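Local coordinates for protein putative alpha-N-acetylgalactosaminidase (Bacillus halodurans C-125, PDB 3CC1) that probably hydrolyses terminal alpha-linked N-acetylgalactosamine residues from glycoconjugates, using a TIM-barrel domain followed by a C-terminal beta-sandwich, at residues W176-V181 with R211-S216. Residues are numbered along the deposited sequence; the frame is centred on the assembly and turned at random.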
ATOM      1  N   TRP A 176     -21.343  32.063 -28.754  1.00 23.13           N
ATOM      2  CA  TRP A 176     -20.431  31.350 -29.656  1.00 23.08           C
ATOM      3  C   TRP A 176     -20.953  29.979 -30.123  1.00 23.27           C
ATOM      4  O   TRP A 176     -20.320  29.310 -30.923  1.00 23.69           O
ATOM      5  CB  TRP A 176     -19.058  31.140 -29.023  1.00 23.16           C
ATOM      6  CG  TRP A 176     -18.296  32.363 -28.773  1.00 22.77           C
ATOM      7  CD1 TRP A 176     -18.470  33.564 -29.363  1.00 24.96           C
ATOM      8  CD2 TRP A 176     -17.151  32.490 -27.922  1.00 23.82           C
ATOM      9  NE1 TRP A 176     -17.541  34.456 -28.890  1.00 24.86           N
ATOM     10  CE2 TRP A 176     -16.717  33.817 -28.007  1.00 23.10           C
ATOM     11  CE3 TRP A 176     -16.467  31.603 -27.089  1.00 24.31           C
ATOM     12  CZ2 TRP A 176     -15.632  34.295 -27.278  1.00 25.04           C
ATOM     13  CZ3 TRP A 176     -15.403  32.064 -26.378  1.00 25.59           C
ATOM     14  CH2 TRP A 176     -14.996  33.412 -26.466  1.00 24.59           C
ATOM     15  N   GLY A 177     -22.105  29.560 -29.619  1.00 23.59           N
ATOM     16  CA  GLY A 177     -22.650  28.256 -29.986  1.00 23.75           C
ATOM     17  C   GLY A 177     -21.947  27.049 -29.381  1.00 23.90           C
ATOM     18  O   GLY A 177     -21.960  25.952 -29.966  1.00 24.58           O
ATOM     19  N   VAL A 178     -21.325  27.258 -28.222  1.00 23.57           N
ATOM     20  CA  VAL A 178     -20.641  26.207 -27.467  1.00 22.74           C
ATOM     21  C   VAL A 178     -21.678  25.218 -26.904  1.00 23.54           C
ATOM     22  O   VAL A 178     -22.747  25.634 -26.430  1.00 23.10           O
ATOM     23  CB  VAL A 178     -19.774  26.798 -26.322  1.00 22.38           C
ATOM     24  CG1 VAL A 178     -19.245  25.715 -25.409  1.00 19.95           C
ATOM     25  CG2 VAL A 178     -18.599  27.654 -26.894  1.00 22.51           C
ATOM     26  N   ASP A 179     -21.357  23.913 -26.963  1.00 22.69           N
ATOM     27  CA  ASP A 179     -22.271  22.845 -26.490  1.00 23.15           C
ATOM     28  C   ASP A 179     -21.795  22.115 -25.246  1.00 23.35           C
ATOM     29  O   ASP A 179     -22.568  21.422 -24.585  1.00 24.21           O
ATOM     30  CB  ASP A 179     -22.494  21.812 -27.614  1.00 23.13           C
ATOM     31  CG  ASP A 179     -22.907  22.470 -28.894  1.00 24.09           C
ATOM     32  OD1 ASP A 179     -23.935  23.187 -28.856  1.00 22.40           O
ATOM     33  OD2 ASP A 179     -22.170  22.363 -29.898  1.00 23.12           O
ATOM     34  N   PHE A 180     -20.511  22.278 -24.954  1.00 22.78           N
ATOM     35  CA  PHE A 180     -19.822  21.566 -23.892  1.00 22.94           C
ATOM     36  C   PHE A 180     -18.710  22.460 -23.316  1.00 22.45           C
ATOM     37  O   PHE A 180     -17.886  23.020 -24.048  1.00 21.94           O
ATOM     38  CB  PHE A 180     -19.265  20.269 -24.495  1.00 23.43           C
ATOM     39  CG  PHE A 180     -18.391  19.444 -23.589  1.00 23.86           C
ATOM     40  CD1 PHE A 180     -17.028  19.693 -23.482  1.00 27.28           C
ATOM     41  CD2 PHE A 180     -18.893  18.344 -22.951  1.00 27.12           C
ATOM     42  CE1 PHE A 180     -16.201  18.885 -22.677  1.00 27.40           C
ATOM     43  CE2 PHE A 180     -18.071  17.543 -22.140  1.00 30.48           C
ATOM     44  CZ  PHE A 180     -16.723  17.817 -22.022  1.00 27.00           C
ATOM     45  N   VAL A 181     -18.687  22.576 -21.995  1.00 22.78           N
ATOM     46  CA  VAL A 181     -17.620  23.293 -21.266  1.00 22.54           C
ATOM     47  C   VAL A 181     -17.067  22.382 -20.135  1.00 24.37           C
ATOM     48  O   VAL A 181     -17.832  21.889 -19.284  1.00 24.85           O
ATOM     49  CB  VAL A 181     -18.104  24.639 -20.694  1.00 22.48           C
ATOM     50  CG1 VAL A 181     -16.991  25.283 -19.877  1.00 22.43           C
ATOM     51  CG2 VAL A 181     -18.555  25.601 -21.811  1.00 20.65           C
ATOM     52  N   ARG A 211     -28.727  28.579 -23.420  1.00 30.85           N
ATOM     53  CA  ARG A 211     -28.397  27.591 -24.454  1.00 29.71           C
ATOM     54  C   ARG A 211     -28.095  26.242 -23.816  1.00 29.43           C
ATOM     55  O   ARG A 211     -27.300  26.174 -22.897  1.00 29.90           O
ATOM     56  CB  ARG A 211     -27.183  28.045 -25.268  1.00 29.39           C
ATOM     57  CG  ARG A 211     -26.721  27.022 -26.266  1.00 26.88           C
ATOM     58  CD  ARG A 211     -25.469  27.436 -26.999  1.00 25.98           C
ATOM     59  NE  ARG A 211     -25.130  26.424 -27.992  1.00 24.60           N
ATOM     60  CZ  ARG A 211     -25.700  26.344 -29.198  1.00 27.56           C
ATOM     61  NH1 ARG A 211     -26.602  27.235 -29.556  1.00 27.72           N
ATOM     62  NH2 ARG A 211     -25.375  25.396 -30.054  1.00 25.33           N
ATOM     63  N   PRO A 212     -28.711  25.162 -24.307  1.00 28.82           N
ATOM     64  CA  PRO A 212     -28.360  23.852 -23.756  1.00 28.58           C
ATOM     65  C   PRO A 212     -26.881  23.585 -23.909  1.00 27.91           C
ATOM     66  O   PRO A 212     -26.311  23.734 -24.997  1.00 27.54           O
ATOM     67  CB  PRO A 212     -29.167  22.875 -24.608  1.00 28.59           C
ATOM     68  CG  PRO A 212     -30.262  23.711 -25.194  1.00 29.36           C
ATOM     69  CD  PRO A 212     -29.699  25.063 -25.389  1.00 28.93           C
HETATM   70  N   MSE A 213     -26.281  23.166 -22.809  1.00 27.58           N
HETATM   71  CA  MSE A 213     -24.843  23.105 -22.701  1.00 27.30           C
HETATM   72  C   MSE A 213     -24.404  22.151 -21.585  1.00 27.30           C
HETATM   73  O   MSE A 213     -24.864  22.248 -20.454  1.00 28.16           O
HETATM   74  CB  MSE A 213     -24.302  24.534 -22.462  1.00 27.43           C
HETATM   75  CG  MSE A 213     -22.867  24.738 -22.915  1.00 26.82           C
HETATM   76 SE   MSE A 213     -22.100  26.464 -22.489  0.75 22.69          SE
HETATM   77  CE  MSE A 213     -23.229  27.512 -23.624  1.00 19.84           C
ATOM     78  N   VAL A 214     -23.501  21.235 -21.913  1.00 27.17           N
ATOM     79  CA  VAL A 214     -23.026  20.259 -20.940  1.00 27.00           C
ATOM     80  C   VAL A 214     -21.872  20.861 -20.129  1.00 26.47           C
ATOM     81  O   VAL A 214     -20.988  21.517 -20.675  1.00 25.52           O
ATOM     82  CB  VAL A 214     -22.604  18.941 -21.616  1.00 27.88           C
ATOM     83  CG1 VAL A 214     -21.932  17.990 -20.562  1.00 29.08           C
ATOM     84  CG2 VAL A 214     -23.798  18.305 -22.276  1.00 28.34           C
ATOM     85  N   LEU A 215     -21.936  20.672 -18.821  1.00 25.80           N
ATOM     86  CA  LEU A 215     -20.888  21.093 -17.923  1.00 25.78           C
ATOM     87  C   LEU A 215     -20.151  19.878 -17.412  1.00 26.78           C
ATOM     88  O   LEU A 215     -20.737  18.946 -16.877  1.00 25.17           O
ATOM     89  CB  LEU A 215     -21.449  21.863 -16.727  1.00 26.36           C
ATOM     90  CG  LEU A 215     -20.372  22.362 -15.738  1.00 26.41           C
ATOM     91  CD1 LEU A 215     -19.436  23.324 -16.461  1.00 24.70           C
ATOM     92  CD2 LEU A 215     -21.040  22.989 -14.504  1.00 22.60           C
ATOM     93  N   SER A 216     -18.843  19.902 -17.561  1.00 27.78           N
ATOM     94  CA  SER A 216     -18.017  18.852 -17.033  1.00 27.82           C
ATOM     95  C   SER A 216     -17.033  19.463 -16.058  1.00 28.35           C
ATOM     96  O   SER A 216     -16.382  20.472 -16.361  1.00 27.66           O
ATOM     97  CB  SER A 216     -17.302  18.206 -18.199  1.00 28.74           C
ATOM     98  OG  SER A 216     -16.424  17.222 -17.739  1.00 30.70           O
TER
HETATM   99  O   HOH W   1     -26.087  22.829 -27.318  1.00 30.89           O
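Arg-211 reaches across to Gly-177, Val-178 and Asp-179, where two neighbouring parallel strands of the TIM barrel, joined in a beta-alpha-beta crossover through helix 196-208, begin to pair. Its chain runs extended from CG to NE and lays one guanidinium face over Gly-177 CA, the positive-phi residue of the Schellman motif ending helix 162-175. NE donates to Val-178 O (3.0 Å), which lies near the guanidinium plane, while NE itself stands above the carbonyl plane, at a bent N-H...O angle of 137°. NH2 forms a salt bridge with the syn lone pair of Asp-179 OD1 (2.9 Å), carboxylate and guanidinium planes 41° apart. Asp-179 OD2 is held by His-104 and the Phe-110 N-H. An alanine at Arg-211 would probably leave Asp-179 OD1 without its charged mate and Val-178 O without the NE bond. Beyond, Val-214 N donates to Asp-179 O, Val-181 N to Val-214 O and Ser-216 N to Val-181 O. On one sheet face the Phe-180 ring meets Val-214 CG1 and Ser-216 CB obliquely; on the face of Val-181, selenomethionine Met-213, bent at chi3 (-66°), brings SE to 3.7 Å from Val-181 CG2, beside Phe-170. A water donates to Asp-179 OD1 at 2.7 Å and lies close to Pro-212 O.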